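Nitrate regulatory protein (Klebsiella oxytoca, PDB 4AKK) senses nitrate and nitrite and, in response, binds the terminator in the nasF operon leader RNA to bring about transcription antitermination. Local coordinates at residues A[163-174]-A[186-197]. Sequence-based numbering, arbitrary orientation.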
loop_
_atom_site.group_PDB
_atom_site.type_symbol
_atom_site.label_atom_id
_atom_site.label_comp_id
_atom_site.label_asym_id
_atom_site.label_seq_id
_atom_site.Cartn_x
_atom_site.Cartn_y
_atom_site.Cartn_z
ATOM N N ILE A 163 5.608 -8.010 21.119
ATOM C CA ILE A 163 4.342 -7.367 20.803
ATOM C C ILE A 163 4.114 -7.149 19.305
ATOM O O ILE A 163 3.019 -7.396 18.784
ATOM C CB ILE A 163 4.192 -6.025 21.580
ATOM C CG1 ILE A 163 3.957 -6.321 23.071
ATOM C CG2 ILE A 163 3.033 -5.211 21.001
ATOM C CD1 ILE A 163 4.156 -5.118 24.014
ATOM N N ARG A 164 5.146 -6.693 18.610
ATOM C CA ARG A 164 5.030 -6.408 17.183
ATOM C C ARG A 164 4.739 -7.651 16.330
ATOM O O ARG A 164 3.947 -7.599 15.384
ATOM C CB ARG A 164 6.302 -5.717 16.682
ATOM C CG ARG A 164 6.386 -5.596 15.156
ATOM C CD ARG A 164 7.521 -4.675 14.745
ATOM N NE ARG A 164 8.770 -5.063 15.384
ATOM C CZ ARG A 164 9.649 -5.905 14.850
ATOM N NH1 ARG A 164 9.423 -6.435 13.649
ATOM N NH2 ARG A 164 10.760 -6.202 15.512
ATOM N N HIS A 165 5.388 -8.764 16.653
ATOM C CA HIS A 165 5.135 -10.012 15.939
ATOM C C HIS A 165 3.753 -10.588 16.233
ATOM O O HIS A 165 3.160 -11.242 15.385
ATOM C CB HIS A 165 6.219 -11.036 16.235
ATOM C CG HIS A 165 7.557 -10.639 15.705
ATOM N ND1 HIS A 165 7.942 -10.266 14.463
ATOM C CD2 HIS A 165 8.679 -10.542 16.499
ATOM C CE1 HIS A 165 9.280 -9.971 14.526
ATOM N NE2 HIS A 165 9.702 -10.148 15.764
ATOM N N LEU A 166 3.238 -10.325 17.426
ATOM C CA LEU A 166 1.895 -10.772 17.777
ATOM C C LEU A 166 0.897 -9.980 16.959
ATOM O O LEU A 166 -0.010 -10.547 16.367
ATOM C CB LEU A 166 1.626 -10.587 19.271
ATOM C CG LEU A 166 2.283 -11.642 20.155
ATOM C CD1 LEU A 166 2.204 -11.236 21.618
ATOM C CD2 LEU A 166 1.628 -13.008 19.916
ATOM N N LEU A 167 1.094 -8.666 16.923
ATOM C CA LEU A 167 0.250 -7.761 16.155
ATOM C C LEU A 167 0.265 -8.045 14.656
ATOM O O LEU A 167 -0.759 -7.897 13.995
ATOM C CB LEU A 167 0.665 -6.305 16.398
ATOM C CG LEU A 167 0.326 -5.724 17.768
ATOM C CD1 LEU A 167 0.724 -4.256 17.840
ATOM C CD2 LEU A 167 -1.151 -5.891 18.075
ATOM N N ASN A 168 1.421 -8.448 14.130
ATOM C CA ASN A 168 1.561 -8.762 12.711
ATOM C C ASN A 168 0.735 -9.976 12.304
ATOM O O ASN A 168 0.523 -10.216 11.119
ATOM C CB ASN A 168 3.036 -8.997 12.315
ATOM C CG ASN A 168 3.881 -7.730 12.370
ATOM O OD1 ASN A 168 3.359 -6.621 12.427
ATOM N ND2 ASN A 168 5.205 -7.900 12.358
ATOM N N ILE A 169 0.273 -10.755 13.271
ATOM C CA ILE A 169 -0.606 -11.860 12.915
ATOM C C ILE A 169 -1.946 -11.331 12.398
ATOM O O ILE A 169 -2.527 -11.899 11.486
ATOM C CB ILE A 169 -0.871 -12.805 14.091
ATOM C CG1 ILE A 169 0.424 -13.492 14.543
ATOM C CG2 ILE A 169 -1.951 -13.821 13.703
ATOM C CD1 ILE A 169 0.280 -14.274 15.837
ATOM N N VAL A 170 -2.415 -10.232 12.977
ATOM C CA VAL A 170 -3.784 -9.754 12.743
ATOM C C VAL A 170 -4.145 -9.419 11.290
ATOM O O VAL A 170 -5.142 -9.926 10.777
ATOM C CB VAL A 170 -4.139 -8.564 13.656
ATOM C CG1 VAL A 170 -5.546 -8.067 13.356
ATOM C CG2 VAL A 170 -4.024 -8.970 15.116
ATOM N N PRO A 171 -3.349 -8.563 10.628
ATOM C CA PRO A 171 -3.627 -8.236 9.224
ATOM C C PRO A 171 -3.559 -9.476 8.339
ATOM O O PRO A 171 -4.264 -9.583 7.338
ATOM C CB PRO A 171 -2.488 -7.274 8.848
ATOM C CG PRO A 171 -1.931 -6.786 10.157
ATOM C CD PRO A 171 -2.116 -7.917 11.113
ATOM N N GLN A 172 -2.696 -10.410 8.703
ATOM C CA GLN A 172 -2.567 -11.640 7.940
ATOM C C GLN A 172 -3.846 -12.456 8.057
ATOM O O GLN A 172 -4.202 -13.207 7.154
ATOM C CB GLN A 172 -1.390 -12.467 8.451
ATOM C CG GLN A 172 -0.912 -13.472 7.434
ATOM C CD GLN A 172 -0.263 -12.788 6.268
ATOM O OE1 GLN A 172 0.613 -11.939 6.452
ATOM N NE2 GLN A 172 -0.687 -13.140 5.057
ATOM N N LEU A 173 -4.530 -12.303 9.186
ATOM C CA LEU A 173 -5.815 -12.955 9.398
ATOM C C LEU A 173 -6.816 -12.655 8.285
ATOM O O LEU A 173 -7.648 -13.500 7.963
ATOM C CB LEU A 173 -6.410 -12.559 10.753
ATOM C CG LEU A 173 -5.898 -13.339 11.960
ATOM C CD1 LEU A 173 -6.742 -13.028 13.184
ATOM C CD2 LEU A 173 -5.914 -14.823 11.660
ATOM N N ASN A 174 -6.731 -11.461 7.699
ATOM C CA ASN A 174 -7.602 -11.084 6.577
ATOM C C ASN A 174 -7.401 -11.848 5.261
ATOM O O ASN A 174 -8.303 -11.887 4.420
ATOM C CB ASN A 174 -7.516 -9.581 6.310
ATOM C CG ASN A 174 -8.590 -8.799 7.041
ATOM O OD1 ASN A 174 -9.518 -9.380 7.608
ATOM N ND2 ASN A 174 -8.483 -7.477 7.018
ATOM N N MET A 186 -11.737 -6.039 11.075
ATOM C CA MET A 186 -10.416 -6.502 11.470
ATOM C C MET A 186 -9.377 -5.419 11.251
ATOM O O MET A 186 -8.516 -5.204 12.097
ATOM C CB MET A 186 -10.019 -7.792 10.740
ATOM C CG MET A 186 -10.596 -9.048 11.375
ATOM S SD MET A 186 -9.707 -9.674 12.830
ATOM C CE MET A 186 -8.976 -8.212 13.511
ATOM N N VAL A 187 -9.463 -4.724 10.126
ATOM C CA VAL A 187 -8.506 -3.660 9.849
ATOM C C VAL A 187 -8.682 -2.469 10.800
ATOM O O VAL A 187 -7.699 -1.904 11.285
ATOM C CB VAL A 187 -8.568 -3.209 8.377
ATOM C CG1 VAL A 187 -7.809 -1.895 8.179
ATOM C CG2 VAL A 187 -7.989 -4.292 7.488
ATOM N N ALA A 188 -9.928 -2.100 11.071
ATOM C CA ALA A 188 -10.224 -1.044 12.041
ATOM C C ALA A 188 -9.649 -1.386 13.418
ATOM O O ALA A 188 -9.058 -0.533 14.082
ATOM C CB ALA A 188 -11.743 -0.815 12.140
ATOM N N LEU A 189 -9.836 -2.633 13.846
ATOM C CA LEU A 189 -9.282 -3.113 15.105
ATOM C C LEU A 189 -7.750 -3.084 15.109
ATOM O O LEU A 189 -7.128 -2.565 16.044
ATOM C CB LEU A 189 -9.772 -4.538 15.395
ATOM C CG LEU A 189 -9.098 -5.245 16.572
ATOM C CD1 LEU A 189 -9.421 -4.523 17.870
ATOM C CD2 LEU A 189 -9.515 -6.717 16.653
ATOM N N TYR A 190 -7.151 -3.647 14.063
ATOM C CA TYR A 190 -5.699 -3.652 13.929
ATOM C C TYR A 190 -5.166 -2.223 13.973
ATOM O O TYR A 190 -4.178 -1.943 14.647
ATOM C CB TYR A 190 -5.268 -4.324 12.617
ATOM C CG TYR A 190 -3.807 -4.124 12.312
ATOM C CD1 TYR A 190 -2.831 -4.717 13.101
ATOM C CD2 TYR A 190 -3.400 -3.331 11.249
ATOM C CE1 TYR A 190 -1.494 -4.533 12.842
ATOM C CE2 TYR A 190 -2.058 -3.137 10.982
ATOM C CZ TYR A 190 -1.110 -3.742 11.788
ATOM O OH TYR A 190 0.227 -3.562 11.537
ATOM N N SER A 191 -5.819 -1.324 13.241
ATOM C CA SER A 191 -5.403 0.073 13.246
ATOM C C SER A 191 -5.397 0.586 14.672
ATOM O O SER A 191 -4.453 1.236 15.100
ATOM C CB SER A 191 -6.336 0.940 12.407
ATOM O OG SER A 191 -6.391 0.484 11.071
ATOM N N PHE A 192 -6.472 0.304 15.400
ATOM C CA PHE A 192 -6.602 0.776 16.763
ATOM C C PHE A 192 -5.534 0.142 17.661
ATOM O O PHE A 192 -4.900 0.827 18.460
ATOM C CB PHE A 192 -8.009 0.465 17.294
ATOM C CG PHE A 192 -8.302 1.085 18.623
ATOM C CD1 PHE A 192 -7.900 0.463 19.795
ATOM C CD2 PHE A 192 -8.976 2.296 18.704
ATOM C CE1 PHE A 192 -8.168 1.034 21.025
ATOM C CE2 PHE A 192 -9.245 2.871 19.932
ATOM C CZ PHE A 192 -8.841 2.241 21.091
ATOM N N MET A 193 -5.352 -1.171 17.533
ATOM C CA MET A 193 -4.388 -1.895 18.349
ATOM C C MET A 193 -2.996 -1.308 18.125
ATOM O O MET A 193 -2.196 -1.172 19.056
ATOM C CB MET A 193 -4.382 -3.397 17.993
ATOM C CG MET A 193 -5.526 -4.230 18.604
ATOM S SD MET A 193 -5.623 -5.940 17.976
ATOM C CE MET A 193 -4.252 -6.676 18.834
ATOM N N GLN A 194 -2.716 -0.965 16.874
ATOM C CA GLN A 194 -1.411 -0.450 16.493
ATOM C C GLN A 194 -1.186 0.970 17.028
ATOM O O GLN A 194 -0.103 1.290 17.508
ATOM C CB GLN A 194 -1.249 -0.495 14.968
ATOM C CG GLN A 194 0.171 -0.247 14.499
ATOM C CD GLN A 194 1.159 -1.255 15.057
ATOM O OE1 GLN A 194 1.990 -0.924 15.910
ATOM N NE2 GLN A 194 1.070 -2.495 14.588
ATOM N N GLY A 195 -2.208 1.815 16.962
ATOM C CA GLY A 195 -2.100 3.139 17.543
ATOM C C GLY A 195 -1.831 3.062 19.044
ATOM O O GLY A 195 -1.058 3.851 19.599
ATOM N N LYS A 196 -2.485 2.102 19.692
ATOM C CA LYS A 196 -2.407 1.908 21.139
ATOM C C LYS A 196 -1.030 1.387 21.503
ATOM O O LYS A 196 -0.473 1.758 22.534
ATOM C CB LYS A 196 -3.487 0.912 21.573
ATOM C CG LYS A 196 -3.487 0.527 23.030
ATOM C CD LYS A 196 -4.768 -0.257 23.359
ATOM C CE LYS A 196 -4.731 -0.862 24.756
ATOM N NZ LYS A 196 -3.963 -2.136 24.798
ATOM N N GLU A 197 -0.474 0.524 20.657
ATOM C CA GLU A 197 0.884 0.035 20.887
ATOM C C GLU A 197 1.902 1.182 20.843
ATOM O O GLU A 197 2.817 1.261 21.672
ATOM C CB GLU A 197 1.261 -1.040 19.863
ATOM C CG GLU A 197 2.774 -1.303 19.755
ATOM C CD GLU A 197 3.435 -1.686 21.090
ATOM O OE1 GLU A 197 2.713 -1.843 22.104
ATOM O OE2 GLU A 197 4.685 -1.828 21.132
#
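Pro171 lies against the ring of Tyr190, its CG 3.5 Å from the ring centroid and only 9° off the ring normal, a CH-pi contact at the centre of one face. Followed outward, Tyr190 meets Val170 at its base, Pro171 along the ring and polar partners at its tip. Its CB touches Val170 CG1 at 3.8 Å; with CG anti to the backbone N (chi1 169°), all six ring carbons lie under Pro171 CG. CD1 and CE1 also meet Pro171 CD, and CE1 is 3.6 Å from Leu167 O, an oblique approach. Gln351 NE2 of helix 341-358 is hydrogen-bonded to both Tyr190 OH and Asn168 OD1, and the same OH accepts a weak bond from Gln194 NE2. The surrounding fold is the all-helical nitrate- and nitrite-sensing NIT domain, where 186-197 of helix 180-212 runs antiparallel to 163-167 of helix 152-167 and to the weakly bonded helix 169-173; the axis of 169-173 comes within 9.5 Å of that of 186-197, against 11.3 Å for 163-167. Two methionine methyls fill the joint tightly: Met186 CE presses on Val170 CG1 at 3.4 Å, its chain bent at both chi2 and chi3, while Met193 CE meets Leu167 CD2. The other leucine methyl, CD1, touches both Gln194 NE2 and Glu197 CB. Near Ile163 the contact becomes mixed, CG2 resting on Glu197 CD at 3.5 Å, with the carboxylate held by a salt bridge to Arg77 and by hydrogen bonds from Gln74 and Gln201. At the end nearest the connection to helix 180-212, Asn174 ND2 packs on Val187 CG2 and donates to Ala183 O, whereas its buried OD1 faces Met186 CB and has no polar partner.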